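Local coordinates for protein sulfoquinovosidase (Escherichia coli, PDB 5AEG) that hydrolyses sulfoquinovosyl diacylglycerides and simple sulfoquinovosides such as sulfoquinovosyl glycerol to sulfoquinovose, which then enters sulfoglycolysis, at residues G53-K58 / I424-W429; N335-S340 / V365-F370; G373-T378 / A384-V389; T412-Y415 / S421-I424. All blocks are in the same frame, centred on the assembly; numbering follows the deposited sequence.

Overall arrangement
Contacts 1, 2 and 3 are buried, whereas contact 4 is partly open at the surface. Contact 1 joins the N-terminal beta domain to helix 422-444 through two aromatic rings; contact 4 fastens the start of that same helix to the loop before it, where waters do the polar bridging, and the two contacts share Ile424. Contacts 2 and 3 both reach the small antiparallel sheet of strands 337-339, 370-374 and 364-367: contact 2 joins its two outer strands by an edge-to-face ring pair, and contact 3 backs residues just beyond strand 370-374 against helix 380-395 with aliphatic-aromatic packing. Trp429, from a segment of contact 1, packs against residues 375-378 of contact 3.

Contact 1. Residues G53-K58 / I424-W429; sequences GNFSIK and IMHNAW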
loop_
_atom_site.group_PDB
_atom_site.type_symbol
_atom_site.label_atom_id
_atom_site.label_comp_id
_atom_site.label_asym_id
_atom_site.label_seq_id
_atom_site.Cartn_x
_atom_site.Cartn_y
_atom_site.Cartn_z
ATOM N N GLY A 53 7.390 0.353 16.604
ATOM C CA GLY A 53 7.014 0.247 15.172
ATOM C C GLY A 53 7.703 1.207 14.306
ATOM O O GLY A 53 7.654 1.034 13.087
ATOM N N ASN A 54 8.350 2.211 14.907
ATOM C CA ASN A 54 9.188 3.158 14.193
ATOM C C ASN A 54 10.665 2.695 14.060
ATOM O O ASN A 54 11.647 3.360 14.532
ATOM C CB ASN A 54 9.111 4.521 14.808
ATOM C CG ASN A 54 7.721 5.102 14.761
ATOM O OD1 ASN A 54 7.188 5.372 13.731
ATOM N ND2 ASN A 54 7.157 5.310 15.902
ATOM N N PHE A 55 10.790 1.528 13.407
ATOM C CA PHE A 55 11.988 0.744 13.503
ATOM C C PHE A 55 13.224 1.502 13.129
ATOM O O PHE A 55 13.306 2.135 12.067
ATOM C CB PHE A 55 11.917 -0.488 12.584
ATOM C CG PHE A 55 11.061 -1.559 13.064
ATOM C CD1 PHE A 55 9.703 -1.616 12.752
ATOM C CD2 PHE A 55 11.606 -2.619 13.797
ATOM C CE1 PHE A 55 8.917 -2.626 13.162
ATOM C CE2 PHE A 55 10.820 -3.654 14.191
ATOM C CZ PHE A 55 9.461 -3.693 13.902
ATOM N N SER A 56 14.247 1.352 13.959
ATOM C CA SER A 56 15.598 1.695 13.548
ATOM C C SER A 56 16.317 0.373 13.299
ATOM O O SER A 56 16.458 -0.416 14.191
ATOM C CB SER A 56 16.315 2.434 14.662
ATOM O OG SER A 56 17.678 2.489 14.349
ATOM N N ILE A 57 16.684 0.131 12.070
ATOM C CA ILE A 57 17.225 -1.175 11.658
ATOM C C ILE A 57 18.482 -0.927 10.881
ATOM O O ILE A 57 18.492 -0.261 9.882
ATOM C CB ILE A 57 16.189 -2.125 10.996
ATOM C CG1 ILE A 57 16.899 -3.378 10.460
ATOM C CG2 ILE A 57 15.313 -1.452 9.944
ATOM C CD1 ILE A 57 15.965 -4.571 10.367
ATOM N N LYS A 58 19.588 -1.419 11.381
ATOM C CA LYS A 58 20.845 -1.304 10.632
ATOM C C LYS A 58 21.733 -2.544 10.800
ATOM O O LYS A 58 21.516 -3.316 11.705
ATOM C CB LYS A 58 21.603 -0.088 11.100
ATOM C CG LYS A 58 22.086 -0.226 12.525
ATOM C CD LYS A 58 23.396 0.549 12.709
ATOM C CE LYS A 58 23.234 2.042 12.489
ATOM N NZ LYS A 58 22.252 2.563 13.478
ATOM N N ILE A 424 12.368 -12.833 9.808
ATOM C CA ILE A 424 11.836 -13.232 8.548
ATOM C C ILE A 424 10.312 -13.094 8.465
ATOM O O ILE A 424 9.737 -12.745 7.404
ATOM C CB ILE A 424 12.251 -14.720 8.221
ATOM C CG1 ILE A 424 13.812 -14.879 8.179
ATOM C CG2 ILE A 424 11.571 -15.257 6.955
ATOM C CD1 ILE A 424 14.539 -14.186 7.085
ATOM N N MET A 425 9.605 -13.410 9.527
ATOM C CA MET A 425 8.130 -13.297 9.474
ATOM C C MET A 425 7.583 -11.849 9.474
ATOM O O MET A 425 6.464 -11.630 9.023
ATOM C CB MET A 425 7.503 -14.067 10.650
ATOM C CG MET A 425 7.602 -15.623 10.542
ATOM S SD MET A 425 7.092 -16.324 8.969
ATOM C CE MET A 425 5.448 -15.734 8.873
ATOM N N HIS A 426 8.371 -10.930 9.988
ATOM C CA HIS A 426 7.933 -9.530 10.177
ATOM C C HIS A 426 7.392 -8.947 8.864
ATOM O O HIS A 426 6.235 -8.530 8.797
ATOM C CB HIS A 426 9.087 -8.710 10.668
ATOM C CG HIS A 426 8.797 -7.247 10.696
ATOM N ND1 HIS A 426 8.033 -6.653 11.678
ATOM C CD2 HIS A 426 9.108 -6.270 9.811
ATOM C CE1 HIS A 426 7.928 -5.356 11.408
ATOM N NE2 HIS A 426 8.541 -5.116 10.264
ATOM N N ASN A 427 8.166 -9.086 7.796
ATOM C CA ASN A 427 7.766 -8.538 6.471
ATOM C C ASN A 427 6.657 -9.337 5.832
ATOM O O ASN A 427 5.880 -8.806 5.035
ATOM C CB ASN A 427 8.951 -8.471 5.511
ATOM C CG ASN A 427 9.799 -7.255 5.711
ATOM O OD1 ASN A 427 9.422 -6.306 6.371
ATOM N ND2 ASN A 427 10.971 -7.265 5.114
ATOM N N ALA A 428 6.496 -10.619 6.195
ATOM C CA ALA A 428 5.379 -11.441 5.658
ATOM C C ALA A 428 4.051 -11.276 6.400
ATOM O O ALA A 428 2.999 -11.786 5.961
ATOM C CB ALA A 428 5.800 -12.941 5.675
ATOM N N TRP A 429 4.096 -10.596 7.545
ATOM C CA TRP A 429 2.895 -10.516 8.398
ATOM C C TRP A 429 1.677 -9.849 7.675
ATOM O O TRP A 429 0.544 -10.305 7.768
ATOM C CB TRP A 429 3.147 -9.746 9.691
ATOM C CG TRP A 429 2.386 -10.279 10.849
ATOM C CD1 TRP A 429 1.354 -9.721 11.481
ATOM C CD2 TRP A 429 2.592 -11.583 11.466
ATOM N NE1 TRP A 429 0.918 -10.546 12.542
ATOM C CE2 TRP A 429 1.648 -11.703 12.522
ATOM C CE3 TRP A 429 3.532 -12.584 11.276
ATOM C CZ2 TRP A 429 1.607 -12.842 13.385
ATOM C CZ3 TRP A 429 3.471 -13.784 12.108
ATOM C CH2 TRP A 429 2.531 -13.864 13.170
#
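Phe55 and His426 reach toward each other from opposite directions and meet ring to ring, the whole of the touch between these segments. Their centroids lie 4.8 Å apart and the planes are inclined at 69°, an oblique pairing. His426 CE1 makes the closest approach, 3.4 Å from Phe55 CZ, and it is equally near the neighbouring CE1 of the phenyl ring. With CG anti to the backbone N (chi1 172°), the imidazole stands out from helix 422-444 toward the loop that precedes strand 56-74. Trp149 completes the aromatic cluster, stacked on His426 and edge-to-face with Phe55.

Both ring nitrogens of His426 bond to other parts of the chain. NE2 is hydrogen-bonded to Thr150 O and ND1 to Leu410 O, which fixes the rotation of the ring. With an alanine in place of His426, both carbonyl oxygens would probably lose this partner and a gap is likely to open beside Phe55 and Trp149.

The pair thus joins the N-terminal galactose mutarotase-like domain to the family 31 TIM barrel, with the side chain of His426 about 6 Å from that of Glu408, an active-site residue by similarity. Because each nitrogen faces a carbonyl oxygen, the surroundings would favour an imidazole protonated on both, and a partly cationic ring could lie comfortably among the two aromatic neighbours.

Contact 2. Residues N335-S340 / V365-F370; sequences NPYVAS and VEFGEF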
loop_
_atom_site.group_PDB
_atom_site.type_symbol
_atom_site.label_atom_id
_atom_site.label_comp_id
_atom_site.label_asym_id
_atom_site.label_seq_id
_atom_site.Cartn_x
_atom_site.Cartn_y
_atom_site.Cartn_z
ATOM N N ASN A 335 -7.930 -5.257 14.081
ATOM C CA ASN A 335 -6.512 -5.365 13.913
ATOM C C ASN A 335 -6.023 -6.710 14.512
ATOM O O ASN A 335 -6.860 -7.404 15.120
ATOM C CB ASN A 335 -5.806 -4.128 14.370
ATOM C CG ASN A 335 -5.659 -3.985 15.846
ATOM O OD1 ASN A 335 -5.389 -4.911 16.566
ATOM N ND2 ASN A 335 -5.706 -2.771 16.291
ATOM N N PRO A 336 -4.750 -7.055 14.320
ATOM C CA PRO A 336 -4.365 -8.429 14.674
ATOM C C PRO A 336 -3.771 -8.500 16.082
ATOM O O PRO A 336 -3.007 -9.431 16.370
ATOM C CB PRO A 336 -3.392 -8.766 13.568
ATOM C CG PRO A 336 -2.622 -7.456 13.407
ATOM C CD PRO A 336 -3.623 -6.354 13.649
ATOM N N TYR A 337 -4.148 -7.546 16.958
ATOM C CA TYR A 337 -3.831 -7.555 18.384
ATOM C C TYR A 337 -5.157 -7.654 19.178
ATOM O O TYR A 337 -6.254 -7.464 18.622
ATOM C CB TYR A 337 -3.139 -6.296 18.832
ATOM C CG TYR A 337 -1.909 -5.870 18.025
ATOM C CD1 TYR A 337 -0.634 -6.408 18.288
ATOM C CD2 TYR A 337 -2.000 -4.843 17.077
ATOM C CE1 TYR A 337 0.498 -5.944 17.586
ATOM C CE2 TYR A 337 -0.920 -4.440 16.342
ATOM C CZ TYR A 337 0.368 -4.938 16.613
ATOM O OH TYR A 337 1.487 -4.469 15.868
ATOM N N VAL A 338 -5.024 -7.974 20.453
ATOM C CA VAL A 338 -6.189 -8.130 21.335
ATOM C C VAL A 338 -5.843 -7.546 22.692
ATOM O O VAL A 338 -4.853 -7.929 23.310
ATOM C CB VAL A 338 -6.670 -9.577 21.438
ATOM C CG1 VAL A 338 -7.478 -10.013 20.238
ATOM C CG2 VAL A 338 -5.533 -10.565 21.681
ATOM N N ALA A 339 -6.702 -6.667 23.182
ATOM C CA ALA A 339 -6.477 -5.982 24.436
ATOM C C ALA A 339 -6.349 -7.030 25.609
ATOM O O ALA A 339 -7.249 -7.828 25.837
ATOM C CB ALA A 339 -7.645 -5.075 24.731
ATOM N N SER A 340 -5.306 -6.904 26.382
ATOM C CA SER A 340 -4.937 -7.951 27.377
ATOM C C SER A 340 -5.950 -8.098 28.511
ATOM O O SER A 340 -6.049 -9.179 29.101
ATOM C CB SER A 340 -3.560 -7.685 27.941
ATOM O OG SER A 340 -3.609 -6.480 28.624
ATOM N N VAL A 365 2.325 -6.295 23.617
ATOM C CA VAL A 365 2.912 -5.063 23.135
ATOM C C VAL A 365 2.288 -3.943 23.903
ATOM O O VAL A 365 1.071 -3.955 24.138
ATOM C CB VAL A 365 2.641 -4.885 21.645
ATOM C CG1 VAL A 365 3.193 -3.576 21.171
ATOM C CG2 VAL A 365 3.270 -6.019 20.857
ATOM N N GLU A 366 3.099 -2.984 24.292
ATOM C CA GLU A 366 2.601 -1.758 24.949
ATOM C C GLU A 366 2.116 -0.816 23.917
ATOM O O GLU A 366 2.849 -0.529 22.996
ATOM C CB GLU A 366 3.702 -1.024 25.708
ATOM C CG GLU A 366 3.931 -1.613 27.072
ATOM C CD GLU A 366 5.145 -1.073 27.813
ATOM O OE1 GLU A 366 6.195 -0.778 27.180
ATOM O OE2 GLU A 366 5.047 -0.980 29.059
ATOM N N PHE A 367 0.878 -0.350 24.065
ATOM C CA PHE A 367 0.388 0.831 23.332
ATOM C C PHE A 367 0.044 1.920 24.361
ATOM O O PHE A 367 -1.054 2.469 24.400
ATOM C CB PHE A 367 -0.775 0.474 22.414
ATOM C CG PHE A 367 -0.416 -0.535 21.351
ATOM C CD1 PHE A 367 0.299 -0.152 20.220
ATOM C CD2 PHE A 367 -0.760 -1.885 21.506
ATOM C CE1 PHE A 367 0.645 -1.086 19.247
ATOM C CE2 PHE A 367 -0.427 -2.823 20.545
ATOM C CZ PHE A 367 0.256 -2.407 19.395
ATOM N N GLY A 368 1.014 2.172 25.228
ATOM C CA GLY A 368 1.045 3.337 26.072
ATOM C C GLY A 368 0.738 2.781 27.415
ATOM O O GLY A 368 1.507 1.979 27.978
ATOM N N GLU A 369 -0.438 3.136 27.877
ATOM C CA GLU A 369 -0.862 2.743 29.200
ATOM C C GLU A 369 -1.412 1.280 29.167
ATOM O O GLU A 369 -1.359 0.571 30.187
ATOM C CB GLU A 369 -1.829 3.818 29.817
ATOM C CG GLU A 369 -2.773 4.630 28.877
ATOM C CD GLU A 369 -2.205 5.939 28.282
ATOM O OE1 GLU A 369 -2.264 7.001 28.952
ATOM O OE2 GLU A 369 -1.755 5.931 27.102
ATOM N N PHE A 370 -1.860 0.824 27.977
ATOM C CA PHE A 370 -2.487 -0.505 27.797
ATOM C C PHE A 370 -1.691 -1.428 26.896
ATOM O O PHE A 370 -0.858 -0.971 26.157
ATOM C CB PHE A 370 -3.913 -0.327 27.269
ATOM C CG PHE A 370 -4.776 0.493 28.215
ATOM C CD1 PHE A 370 -5.424 -0.117 29.328
ATOM C CD2 PHE A 370 -4.847 1.889 28.088
ATOM C CE1 PHE A 370 -6.213 0.644 30.210
ATOM C CE2 PHE A 370 -5.619 2.660 28.981
ATOM C CZ PHE A 370 -6.303 2.039 30.035
#
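The ring of Tyr337 takes the tip of Phe367 squarely over one face, while Val365 comes up obliquely beside it. Phe367 CZ sits 3.7 Å above the plane of the tyrosine ring, over its centre, and is nearly equidistant from several of its carbons, with Tyr337 CZ the closest at 3.8 Å. The planes stand at 70° and the centroids 5.0 Å apart, a T-shaped pair in which phenylalanine gives the edge and tyrosine the face. Val365 divides its two methyls: CG2 lies 4.3 Å from Tyr337 CE1, and CG1 covers the rim of one face of Phe367.

Tyr337 and Val365 belong to a small antiparallel sheet built onto the TIM barrel after strand 329-334. Strand 370-374 runs between strands 337-339 and 364-367, so the outer strands do not pair directly and these side chains meet across the middle one. An Asx turn leads into strand 337-339, Asn335 OD1 accepting from Tyr337 N at 2.9 Å in the carbonyl plane.

The hydroxyl of Tyr337 is hydrogen-bonded to Tyr409 O, and its ring also meets Phe406 edge-to-face. A serine in place of Tyr337 would probably leave Tyr409 O without this mate and the edge of Phe367 without a face to rest on. Phe367 in turn meets the ring of Trp304, a substrate-binding residue, edge-to-face.

Contact 3. Residues G373-T378 / A384-V389; sequences GVVDLT and AWFKEV
Asp376 OD1 is gripped twice by Thr378, whose OG1 donates to it at 2.7 Å and whose backbone N does so at 3.0 Å. Both donors arrive from the same face of the carboxylate: the hydroxyl on the syn side, the N-H from well above the plane, closing an Asx turn. His417 N bonds to OD2, so both oxygens of this buried side chain have donors.

Just before that turn, Val375 packs against helix 380-395. Its CG1 is anti to the backbone N (chi1 175°), which lets both methyls meet Phe386. CG2 lies over the ring face, 4.2 Å from the centroid and 16° off the normal, a CH-pi contact, while CG1, 4.1 Å from Phe386 CG, also meets the edge of the Trp385 indole at CZ3, 4.2 Å away.

The contact falls within the long beta-alpha-beta connection of the TIM barrel between the parallel neighbours 329-334 and 401-404, where the chain leaves strand 370-374 and enters the helix that leads back to the barrel. Leu377 and Asp376 turn to the next helix of the barrel, touching Leu432 and Trp429. Trp385 also packs on Ala348 of helix 343-351.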
loop_
_atom_site.group_PDB
_atom_site.type_symbol
_atom_site.label_atom_id
_atom_site.label_comp_id
_atom_site.label_asym_id
_atom_site.label_seq_id
_atom_site.Cartn_x
_atom_site.Cartn_y
_atom_site.Cartn_z
ATOM N N GLY A 373 -2.102 -8.407 23.247
ATOM C CA GLY A 373 -1.467 -9.664 22.782
ATOM C C GLY A 373 -1.399 -9.737 21.265
ATOM O O GLY A 373 -2.279 -9.227 20.543
ATOM N N VAL A 374 -0.339 -10.344 20.787
ATOM C CA VAL A 374 -0.081 -10.486 19.387
ATOM C C VAL A 374 -0.661 -11.830 18.982
ATOM O O VAL A 374 -0.098 -12.855 19.386
ATOM C CB VAL A 374 1.454 -10.457 19.066
ATOM C CG1 VAL A 374 1.675 -10.628 17.567
ATOM C CG2 VAL A 374 2.138 -9.216 19.585
ATOM N N VAL A 375 -1.652 -11.835 18.086
ATOM C CA VAL A 375 -2.281 -13.044 17.631
ATOM C C VAL A 375 -1.296 -13.749 16.706
ATOM O O VAL A 375 -0.748 -13.137 15.776
ATOM C CB VAL A 375 -3.582 -12.791 16.895
ATOM C CG1 VAL A 375 -4.185 -14.055 16.312
ATOM C CG2 VAL A 375 -4.585 -12.061 17.794
ATOM N N ASP A 376 -1.036 -15.027 16.956
ATOM C CA ASP A 376 0.015 -15.719 16.201
ATOM C C ASP A 376 -0.536 -16.324 14.997
ATOM O O ASP A 376 -0.943 -17.502 14.974
ATOM C CB ASP A 376 0.791 -16.748 17.049
ATOM C CG ASP A 376 1.944 -17.406 16.263
ATOM O OD1 ASP A 376 2.136 -17.100 15.051
ATOM O OD2 ASP A 376 2.714 -18.193 16.878
ATOM N N LEU A 377 -0.538 -15.533 13.914
ATOM C CA LEU A 377 -1.176 -15.995 12.692
ATOM C C LEU A 377 -0.480 -17.235 12.024
ATOM O O LEU A 377 -1.046 -17.785 11.062
ATOM C CB LEU A 377 -1.326 -14.837 11.643
ATOM C CG LEU A 377 -2.183 -13.649 12.117
ATOM C CD1 LEU A 377 -2.230 -12.505 11.091
ATOM C CD2 LEU A 377 -3.577 -14.138 12.373
ATOM N N THR A 378 0.743 -17.584 12.457
ATOM C CA THR A 378 1.443 -18.776 11.936
ATOM C C THR A 378 0.961 -20.049 12.699
ATOM O O THR A 378 1.293 -21.110 12.314
ATOM C CB THR A 378 2.976 -18.751 12.111
ATOM O OG1 THR A 378 3.358 -18.992 13.483
ATOM C CG2 THR A 378 3.589 -17.393 11.712
ATOM N N ALA A 384 -7.332 -19.885 12.304
ATOM C CA ALA A 384 -8.733 -20.347 12.214
ATOM C C ALA A 384 -9.653 -19.653 13.175
ATOM O O ALA A 384 -10.775 -19.247 12.799
ATOM C CB ALA A 384 -8.846 -21.875 12.438
ATOM N N TRP A 385 -9.181 -19.535 14.401
ATOM C CA TRP A 385 -9.924 -18.889 15.493
ATOM C C TRP A 385 -10.213 -17.425 15.178
ATOM O O TRP A 385 -11.285 -16.950 15.394
ATOM C CB TRP A 385 -9.107 -18.945 16.786
ATOM C CG TRP A 385 -9.566 -18.060 17.957
ATOM C CD1 TRP A 385 -10.672 -18.225 18.768
ATOM C CD2 TRP A 385 -8.925 -16.875 18.424
ATOM N NE1 TRP A 385 -10.731 -17.226 19.701
ATOM C CE2 TRP A 385 -9.675 -16.383 19.512
ATOM C CE3 TRP A 385 -7.763 -16.200 18.061
ATOM C CZ2 TRP A 385 -9.306 -15.255 20.205
ATOM C CZ3 TRP A 385 -7.401 -15.088 18.750
ATOM C CH2 TRP A 385 -8.168 -14.621 19.809
ATOM N N PHE A 386 -9.174 -16.698 14.768
ATOM C CA PHE A 386 -9.324 -15.275 14.510
ATOM C C PHE A 386 -10.175 -15.039 13.273
ATOM O O PHE A 386 -10.971 -14.120 13.236
ATOM C CB PHE A 386 -7.942 -14.608 14.407
ATOM C CG PHE A 386 -7.940 -13.185 14.835
ATOM C CD1 PHE A 386 -8.433 -12.822 16.061
ATOM C CD2 PHE A 386 -7.474 -12.190 14.004
ATOM C CE1 PHE A 386 -8.367 -11.520 16.500
ATOM C CE2 PHE A 386 -7.492 -10.867 14.405
ATOM C CZ PHE A 386 -7.902 -10.505 15.649
ATOM N N LYS A 387 -10.039 -15.872 12.257
ATOM C CA LYS A 387 -10.974 -15.840 11.152
ATOM C C LYS A 387 -12.448 -16.032 11.619
ATOM O O LYS A 387 -13.360 -15.404 11.103
ATOM C CB LYS A 387 -10.522 -16.837 10.108
ATOM C CG LYS A 387 -11.512 -17.031 8.961
ATOM C CD LYS A 387 -10.787 -17.420 7.684
ATOM C CE LYS A 387 -9.813 -18.604 7.753
ATOM N NZ LYS A 387 -10.520 -19.850 8.087
ATOM N N GLU A 388 -12.694 -16.887 12.621
ATOM C CA GLU A 388 -14.064 -17.036 13.171
ATOM C C GLU A 388 -14.521 -15.850 13.922
ATOM O O GLU A 388 -15.718 -15.514 13.899
ATOM C CB GLU A 388 -14.223 -18.313 14.085
ATOM C CG GLU A 388 -14.076 -19.606 13.276
ATOM C CD GLU A 388 -15.102 -19.800 12.155
ATOM O OE1 GLU A 388 -16.296 -19.543 12.462
ATOM O OE2 GLU A 388 -14.731 -20.208 10.989
ATOM N N VAL A 389 -13.598 -15.198 14.598
ATOM C CA VAL A 389 -13.919 -13.931 15.210
ATOM C C VAL A 389 -14.472 -12.981 14.138
ATOM O O VAL A 389 -15.495 -12.341 14.371
ATOM C CB VAL A 389 -12.714 -13.292 15.924
ATOM C CG1 VAL A 389 -12.972 -11.851 16.294
ATOM C CG2 VAL A 389 -12.359 -14.061 17.203
#

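Contact 4. Residues T412-Y415 / S421-I424; sequences TDTY and SAEI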
loop_
_atom_site.group_PDB
_atom_site.type_symbol
_atom_site.label_atom_id
_atom_site.label_comp_id
_atom_site.label_asym_id
_atom_site.label_seq_id
_atom_site.Cartn_x
_atom_site.Cartn_y
_atom_site.Cartn_z
ATOM N N THR A 412 10.151 -7.875 16.423
ATOM C CA THR A 412 11.197 -8.800 15.977
ATOM C C THR A 412 11.800 -9.702 17.052
ATOM O O THR A 412 12.649 -10.568 16.752
ATOM C CB THR A 412 12.313 -8.033 15.276
ATOM O OG1 THR A 412 12.505 -6.747 15.896
ATOM C CG2 THR A 412 11.897 -7.809 13.847
ATOM N N ASP A 413 11.324 -9.549 18.261
ATOM C CA ASP A 413 11.671 -10.458 19.397
ATOM C C ASP A 413 10.468 -11.295 19.841
ATOM O O ASP A 413 10.441 -11.757 20.981
ATOM C CB ASP A 413 12.301 -9.661 20.537
ATOM C CG ASP A 413 11.409 -8.652 21.112
ATOM O OD1 ASP A 413 10.303 -8.463 20.582
ATOM O OD2 ASP A 413 11.798 -7.979 22.080
ATOM N N THR A 414 9.496 -11.527 18.930
ATOM C CA THR A 414 8.506 -12.566 19.133
ATOM C C THR A 414 9.066 -13.908 18.682
ATOM O O THR A 414 10.004 -13.954 17.863
ATOM C CB THR A 414 7.218 -12.338 18.300
ATOM O OG1 THR A 414 7.588 -12.112 16.926
ATOM C CG2 THR A 414 6.449 -11.153 18.873
ATOM N N TYR A 415 8.449 -14.976 19.217
ATOM C CA TYR A 415 8.723 -16.347 18.900
ATOM C C TYR A 415 7.408 -16.914 18.447
ATOM O O TYR A 415 6.402 -16.829 19.159
ATOM C CB TYR A 415 9.290 -17.100 20.132
ATOM C CG TYR A 415 10.640 -16.589 20.425
ATOM C CD1 TYR A 415 10.797 -15.422 21.115
ATOM C CD2 TYR A 415 11.775 -17.206 19.890
ATOM C CE1 TYR A 415 12.047 -14.870 21.299
ATOM C CE2 TYR A 415 13.033 -16.674 20.100
ATOM C CZ TYR A 415 13.147 -15.497 20.796
ATOM O OH TYR A 415 14.349 -14.923 21.050
ATOM N N SER A 421 12.089 -17.427 12.213
ATOM C CA SER A 421 12.523 -16.231 12.934
ATOM C C SER A 421 11.515 -15.034 12.653
ATOM O O SER A 421 11.030 -14.894 11.535
ATOM C CB SER A 421 13.890 -15.758 12.467
ATOM O OG SER A 421 14.280 -14.521 13.095
ATOM N N ALA A 422 11.238 -14.250 13.683
ATOM C CA ALA A 422 10.460 -12.995 13.515
ATOM C C ALA A 422 11.181 -12.023 12.631
ATOM O O ALA A 422 10.534 -11.180 12.012
ATOM C CB ALA A 422 10.158 -12.346 14.837
ATOM N N GLU A 423 12.491 -12.109 12.569
ATOM C CA GLU A 423 13.201 -11.344 11.520
ATOM C C GLU A 423 12.819 -11.623 10.092
ATOM O O GLU A 423 13.024 -10.753 9.219
ATOM C CB GLU A 423 14.714 -11.376 11.718
ATOM C CG GLU A 423 15.106 -10.660 13.026
ATOM C CD GLU A 423 16.596 -10.663 13.348
ATOM O OE1 GLU A 423 17.435 -10.929 12.492
ATOM O OE2 GLU A 423 16.948 -10.300 14.472
ATOM N N ILE A 424 12.368 -12.833 9.808
ATOM C CA ILE A 424 11.836 -13.232 8.548
ATOM C C ILE A 424 10.312 -13.094 8.465
ATOM O O ILE A 424 9.737 -12.745 7.404
ATOM C CB ILE A 424 12.251 -14.720 8.221
ATOM C CG1 ILE A 424 13.812 -14.879 8.179
ATOM C CG2 ILE A 424 11.571 -15.257 6.955
ATOM C CD1 ILE A 424 14.539 -14.186 7.085
HETATM O O HOH W 1 15.500 -9.586 16.954
HETATM O O HOH W 2 11.684 -15.261 16.357
#
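Ala422 and Glu423, in the first turn of helix 422-444, meet Thr412 and Thr414 of the loop just before it. Ser421 stands at the N-cap: its OG accepts from Glu423 N at 3.0 Å, with a bent N-H...O angle of 136°, and its carbonyl receives Ile424 N.

Ala422 has the largest share of the contact. Its CB is set among oxygens, 3.3 Å from Thr414 OG1 and 3.6 Å from Thr412 O. The Thr414 hydroxyl stands between the backbone N and the carbonyl carbon (chi1 51°); it faces the methyl while its hydrogen bond goes to Pro411 O. Ala422 N, at the open end of the helix, gives its hydrogen to a water 2.9 Å away, which passes one on to Thr414 O; the water thus links helix start and loop.

Glu423 adds a second bridge: a water donates to its OE2 and to Thr412 O, each at 3.0 Å. Lower on the chain, Glu423 CG comes loosely alongside Thr412 CG2. Ile424 sends its carbonyl to Ser200 OG.

The loop follows barrel strand 401-404 and the nucleophile Asp405, and leads into a helix of the TIM barrel. Thr412 and Glu423 both rest on Ile48 of strand 39-49, so this junction also lies against the N-terminal beta domain.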